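Local structure of putative SnoaL-like polyketide cyclase (Jannaschia sp., 3KKG) at the interface of chains A and B. The protein is a putative SnoaL-like polyketide cyclase, and probably catalyses ring closure of a polyketide-type substrate. Numbering follows the deposited sequence. Chains: chain A/B, Putative SnoaL-like polyketide cyclase.

Contact 1: the interface of chains A and B. Residues chain A 77-81, 86, 88, 114, 116; chain B 79-81, 84, 86, 116.
B:Glu81 OE1, a carboxylate oxygen, is gripped across the interface by one N-H of the partner, accepting a hydrogen bond from the backbone N of A:Val80 at 2.9 Å. The bond is fairly straight, 162° at the hydrogen. The N-H comes from above the carboxylate plane. The two-fold axis repeats the bond from B:Val80 N to A:Glu81 OE1. Each glutamate has CG anti to its backbone N (chi1 -171°) and an extended chain. It therefore reaches across the strand 72-81 of the partner. There it crosses the valine obliquely, and CG1 of A:Val80 packs on the carboxylate of B:Glu81. A water between the two strands bridges the valine carbonyls, with A:Val80 O and B:Val80 O each 2.7 Å from its oxygen.

Next to this polar pair the sheet faces meet through methyl groups. A:Thr79 and B:Glu81 run antiparallel alongside each other, with A:Thr79 CG2 3.7 Å from B:Glu81 CB. The two Thr79 CG2 methyls also meet, 4.0 Å apart. A:Thr79 OG1 packs against B:Asn84 CB, 3.5 Å away. The hydroxyl lies beside its own backbone N and donates to the side-chain oxygen OD1 of A:Asn77, in the carbonyl plane. This bond holds the A:Asn77 amide, whose ND2 faces B:Asn84 tip to tip without bonding to it. Further along, A:Val86 and B:Val86 also point at each other tip to tip. B:Leu116 sends CD2 among A:Val86, A:Val114 and A:Gln88. The amide of A:Gln88 lies against this methyl, with A:Gln88 NE2 3.7 Å from B:Leu116 CD2.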
loop_
_atom_site.group_PDB
_atom_site.type_symbol
_atom_site.label_atom_id
_atom_site.label_comp_id
_atom_site.label_asym_id
_atom_site.label_seq_id
_atom_site.Cartn_x
_atom_site.Cartn_y
_atom_site.Cartn_z
ATOM N N ASN A 77 2.930 8.672 -8.259
ATOM C CA ASN A 77 3.718 9.321 -7.215
ATOM C C ASN A 77 4.963 8.508 -6.974
ATOM O O ASN A 77 4.867 7.270 -6.952
ATOM C CB ASN A 77 2.882 9.536 -5.943
ATOM C CG ASN A 77 3.639 10.321 -4.895
ATOM O OD1 ASN A 77 4.373 9.751 -4.139
ATOM N ND2 ASN A 77 3.576 11.612 -4.998
ATOM N N VAL A 78 6.125 9.150 -6.809
ATOM C CA VAL A 78 7.352 8.511 -6.399
ATOM C C VAL A 78 7.845 9.264 -5.137
ATOM O O VAL A 78 7.971 10.505 -5.144
ATOM C CB VAL A 78 8.426 8.564 -7.454
ATOM C CG1 VAL A 78 9.733 7.969 -6.962
ATOM C CG2 VAL A 78 7.889 7.903 -8.760
ATOM N N THR A 79 8.111 8.515 -4.089
ATOM C CA THR A 79 8.647 9.049 -2.857
ATOM C C THR A 79 9.858 8.259 -2.497
ATOM O O THR A 79 9.778 7.030 -2.309
ATOM C CB THR A 79 7.569 9.000 -1.779
ATOM O OG1 THR A 79 6.562 9.951 -2.124
ATOM C CG2 THR A 79 8.105 9.327 -0.337
ATOM N N VAL A 80 10.982 8.920 -2.289
ATOM C CA VAL A 80 12.193 8.224 -1.903
ATOM C C VAL A 80 12.805 8.860 -0.679
ATOM O O VAL A 80 12.880 10.074 -0.592
ATOM C CB VAL A 80 13.256 8.189 -3.068
ATOM C CG1 VAL A 80 13.576 9.605 -3.546
ATOM C CG2 VAL A 80 14.536 7.462 -2.660
ATOM N N GLU A 81 13.268 8.014 0.243
ATOM C CA GLU A 81 14.143 8.419 1.349
ATOM C C GLU A 81 15.232 7.380 1.477
ATOM O O GLU A 81 14.983 6.206 1.800
ATOM C CB GLU A 81 13.377 8.544 2.648
ATOM C CG GLU A 81 14.247 9.179 3.732
ATOM C CD GLU A 81 13.561 9.436 5.026
ATOM O OE1 GLU A 81 12.476 8.909 5.287
ATOM O OE2 GLU A 81 14.215 10.119 5.868
ATOM N N VAL A 86 9.143 4.370 -2.863
ATOM C CA VAL A 86 7.725 4.044 -2.856
ATOM C C VAL A 86 7.114 4.581 -4.113
ATOM O O VAL A 86 7.287 5.748 -4.456
ATOM C CB VAL A 86 7.015 4.686 -1.619
ATOM C CG1 VAL A 86 5.500 4.351 -1.627
ATOM C CG2 VAL A 86 7.739 4.277 -0.303
ATOM N N GLN A 88 3.570 4.837 -6.264
ATOM C CA GLN A 88 2.125 4.630 -6.391
ATOM C C GLN A 88 1.766 4.719 -7.860
ATOM O O GLN A 88 2.281 5.580 -8.589
ATOM C CB GLN A 88 1.392 5.708 -5.677
ATOM C CG GLN A 88 1.570 5.710 -4.131
ATOM C CD GLN A 88 0.656 6.706 -3.495
ATOM O OE1 GLN A 88 -0.543 6.516 -3.511
ATOM N NE2 GLN A 88 1.200 7.756 -2.969
ATOM N N VAL A 114 0.399 0.407 -4.760
ATOM C CA VAL A 114 1.634 0.948 -4.150
ATOM C C VAL A 114 2.652 -0.167 -4.047
ATOM O O VAL A 114 2.355 -1.305 -3.675
ATOM C CB VAL A 114 1.355 1.589 -2.802
ATOM C CG1 VAL A 114 0.772 0.629 -1.809
ATOM C CG2 VAL A 114 2.678 2.195 -2.257
ATOM N N LEU A 116 6.608 -0.920 -2.650
ATOM C CA LEU A 116 7.544 -0.390 -1.674
ATOM C C LEU A 116 8.840 -1.154 -1.846
ATOM O O LEU A 116 8.911 -2.370 -1.537
ATOM C CB LEU A 116 6.946 -0.554 -0.272
ATOM C CG LEU A 116 5.565 0.113 -0.142
ATOM C CD1 LEU A 116 4.529 -0.886 0.250
ATOM C CD2 LEU A 116 5.599 1.241 0.826
ATOM N N THR B 79 8.916 6.587 5.668
ATOM C CA THR B 79 9.632 7.164 4.553
ATOM C C THR B 79 9.028 8.491 4.248
ATOM O O THR B 79 7.823 8.581 3.941
ATOM C CB THR B 79 9.572 6.203 3.369
ATOM O OG1 THR B 79 10.361 5.059 3.693
ATOM C CG2 THR B 79 10.106 6.824 2.025
ATOM N N VAL B 80 9.830 9.539 4.219
ATOM C CA VAL B 80 9.320 10.856 3.898
ATOM C C VAL B 80 10.145 11.494 2.807
ATOM O O VAL B 80 11.362 11.427 2.840
ATOM C CB VAL B 80 9.287 11.804 5.159
ATOM C CG1 VAL B 80 10.673 11.902 5.794
ATOM C CG2 VAL B 80 8.757 13.197 4.820
ATOM N N GLU B 81 9.457 12.141 1.865
ATOM C CA GLU B 81 10.071 13.057 0.897
ATOM C C GLU B 81 9.182 14.273 0.787
ATOM O O GLU B 81 8.027 14.202 0.334
ATOM C CB GLU B 81 10.242 12.404 -0.458
ATOM C CG GLU B 81 11.081 13.284 -1.384
ATOM C CD GLU B 81 11.390 12.693 -2.713
ATOM O OE1 GLU B 81 10.772 11.710 -3.132
ATOM O OE2 GLU B 81 12.226 13.332 -3.416
ATOM N N ASN B 84 5.214 14.304 1.432
ATOM C CA ASN B 84 4.694 12.943 1.353
ATOM C C ASN B 84 5.330 12.100 2.412
ATOM O O ASN B 84 6.535 12.018 2.476
ATOM C CB ASN B 84 5.015 12.304 0.003
ATOM C CG ASN B 84 4.329 13.050 -1.151
ATOM O OD1 ASN B 84 3.176 12.794 -1.449
ATOM N ND2 ASN B 84 4.998 14.022 -1.704
ATOM N N VAL B 86 5.065 8.231 4.181
ATOM C CA VAL B 86 4.582 6.871 3.997
ATOM C C VAL B 86 4.913 6.085 5.228
ATOM O O VAL B 86 6.050 6.081 5.693
ATOM C CB VAL B 86 5.263 6.204 2.757
ATOM C CG1 VAL B 86 4.758 4.748 2.578
ATOM C CG2 VAL B 86 5.078 7.090 1.492
ATOM N N LEU B 116 -0.429 6.400 3.223
ATOM C CA LEU B 116 0.302 7.348 2.402
ATOM C C LEU B 116 -0.322 8.708 2.636
ATOM O O LEU B 116 -1.484 8.957 2.225
ATOM C CB LEU B 116 0.217 6.907 0.936
ATOM C CG LEU B 116 0.732 5.472 0.726
ATOM C CD1 LEU B 116 -0.333 4.607 0.139
ATOM C CD2 LEU B 116 1.950 5.454 -0.126
HETATM O O HOH W 1 13.520 12.006 1.250
#

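Contact 2: the interface of chains A and B. Residues chain A 111-113, 132, 135; chain B 46-48, 130.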
loop_
_atom_site.group_PDB
_atom_site.type_symbol
_atom_site.label_atom_id
_atom_site.label_comp_id
_atom_site.label_asym_id
_atom_site.label_seq_id
_atom_site.Cartn_x
_atom_site.Cartn_y
_atom_site.Cartn_z
ATOM N N VAL A 111 -7.501 0.205 -10.868
ATOM C CA VAL A 111 -7.201 0.262 -9.444
ATOM C C VAL A 111 -5.892 0.990 -9.144
ATOM O O VAL A 111 -4.952 0.890 -9.922
ATOM C CB VAL A 111 -7.162 -1.155 -8.783
ATOM C CG1 VAL A 111 -8.581 -1.730 -8.668
ATOM C CG2 VAL A 111 -6.186 -2.095 -9.525
ATOM N N PRO A 112 -5.830 1.653 -8.003
ATOM C CA PRO A 112 -4.553 2.195 -7.513
ATOM C C PRO A 112 -3.720 1.083 -6.911
ATOM O O PRO A 112 -4.250 0.055 -6.450
ATOM C CB PRO A 112 -4.997 3.214 -6.470
ATOM C CG PRO A 112 -6.203 2.528 -5.818
ATOM C CD PRO A 112 -6.900 1.815 -6.996
ATOM N N ASP A 113 -2.424 1.307 -6.807
ATOM C CA ASP A 113 -1.560 0.380 -6.114
ATOM C C ASP A 113 -0.424 1.129 -5.473
ATOM O O ASP A 113 -0.267 2.356 -5.644
ATOM C CB ASP A 113 -1.153 -0.753 -6.989
ATOM C CG ASP A 113 -0.101 -0.447 -7.985
ATOM O OD1 ASP A 113 0.403 0.685 -8.063
ATOM O OD2 ASP A 113 0.225 -1.368 -8.784
ATOM N N ASP A 132 -5.908 -2.918 -4.459
ATOM C CA ASP A 132 -7.205 -3.283 -3.865
ATOM C C ASP A 132 -7.584 -4.652 -4.440
ATOM O O ASP A 132 -8.384 -4.818 -5.354
ATOM C CB ASP A 132 -8.274 -2.268 -4.225
ATOM C CG ASP A 132 -9.541 -2.476 -3.401
ATOM O OD1 ASP A 132 -9.718 -3.578 -2.807
ATOM O OD2 ASP A 132 -10.398 -1.558 -3.376
ATOM N N ALA A 135 -11.234 -5.750 -4.306
ATOM C CA ALA A 135 -12.048 -5.205 -5.352
ATOM C C ALA A 135 -11.777 -5.937 -6.673
ATOM O O ALA A 135 -12.725 -6.178 -7.459
ATOM C CB ALA A 135 -11.831 -3.696 -5.535
ATOM N N HIS B 46 -8.316 1.952 0.137
ATOM C CA HIS B 46 -8.081 1.069 -0.996
ATOM C C HIS B 46 -8.532 1.824 -2.282
ATOM O O HIS B 46 -8.075 2.927 -2.545
ATOM C CB HIS B 46 -8.744 -0.310 -0.758
ATOM C CG HIS B 46 -8.193 -1.029 0.427
ATOM N ND1 HIS B 46 -8.644 -0.777 1.706
ATOM C CD2 HIS B 46 -7.131 -1.860 0.568
ATOM C CE1 HIS B 46 -7.899 -1.464 2.572
ATOM N NE2 HIS B 46 -6.974 -2.116 1.904
ATOM N N SER B 47 -9.355 1.206 -3.148
ATOM C CA SER B 47 -9.807 1.850 -4.381
ATOM C C SER B 47 -11.148 2.557 -4.197
ATOM O O SER B 47 -11.713 3.068 -5.186
ATOM C CB SER B 47 -9.928 0.868 -5.552
ATOM O OG SER B 47 -11.004 -0.008 -5.351
ATOM N N ASN B 48 -11.644 2.636 -2.954
ATOM C CA ASN B 48 -12.947 3.338 -2.710
ATOM C C ASN B 48 -12.848 4.803 -3.070
ATOM O O ASN B 48 -11.792 5.401 -3.033
ATOM C CB ASN B 48 -13.402 3.297 -1.267
ATOM C CG ASN B 48 -13.772 1.933 -0.762
ATOM O OD1 ASN B 48 -14.173 1.805 0.414
ATOM N ND2 ASN B 48 -13.618 0.926 -1.575
ATOM N N PHE B 130 -3.840 1.161 2.305
ATOM C CA PHE B 130 -3.982 -0.230 1.894
ATOM C C PHE B 130 -3.578 -1.174 2.993
ATOM O O PHE B 130 -2.546 -0.970 3.640
ATOM C CB PHE B 130 -3.083 -0.604 0.726
ATOM C CG PHE B 130 -3.285 0.191 -0.522
ATOM C CD1 PHE B 130 -2.647 1.386 -0.722
ATOM C CD2 PHE B 130 -4.060 -0.301 -1.571
ATOM C CE1 PHE B 130 -2.830 2.117 -1.921
ATOM C CE2 PHE B 130 -4.223 0.388 -2.756
ATOM C CZ PHE B 130 -3.630 1.571 -2.927
#
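This contact joins the two copies of a SnoaL-like cyclase fold through a carboxylate that caps a loop of the partner. A:Asp132 OD2 accepts two hydrogen bonds from B:Ser47. The hydroxyl OG of B:Ser47 lies 2.6 Å from A:Asp132 OD2, and the backbone N of B:Ser47 lies 3.0 Å from it. Both donors come from above the carboxylate plane. B:Ser47 holds OG in the crowded position between its backbone N and carbonyl carbon (chi1 70°), so hydroxyl and N-H face the same oxygen.

CB of B:His46 packs beside the carboxylate, 3.5 Å from A:Asp132 CG. The histidine crosses the aspartate at about a right angle, with its ring plane turned 51° from the carboxylate. B:His46 ND1 is 5.4 Å from A:Asp132 OD1, so any charge on the ring could favour the ionised acid without a direct bond. A:Pro112 closes the other flank of the serine. A:Pro112 CD sits tightly on B:Ser47 CB, at 3.5 Å. The end of the B:Phe130 ring meets the same proline, with B:Phe130 CZ 4.0 Å from A:Pro112 CG. That ring also packs against CA of A:Asp113.

In the second shell, A:Asp132 stands just before helix 133-140. It keeps CG anti to its backbone N (chi1 -169°). The other oxygen, A:Asp132 OD1, accepts a hydrogen bond from the backbone N of A:Ala135 at 3.0 Å, in the manner of a helix N-cap. The nearby helix start would probably stabilise the negative charge. An alanine in place of A:Asp132 would remove both acceptor oxygens, and would probably loosen the B:Ser47 loop and the first turn of the helix. CB of A:Ala135 lies close to B:Ser47 OG.

The C-alpha centres of contact 1 and contact 2 are about 16 Å apart, along one two-fold interface. Strand 108-120 of chain A serves both: A:Val114 and A:Leu116 belong to contact 1, and A:Val111, A:Pro112 and A:Asp113 to contact 2. Contact 1 is built from strands on each side. Contact 2 adds a loop and strand 123-131 of chain B, and the start of helix 133-140 of chain A. The symmetry gives contact 2 a twin with the chains exchanged. Together they suggest a dimer held by the facing sheets and by loops and helix starts at one end, though the structure alone does not prove its solution state.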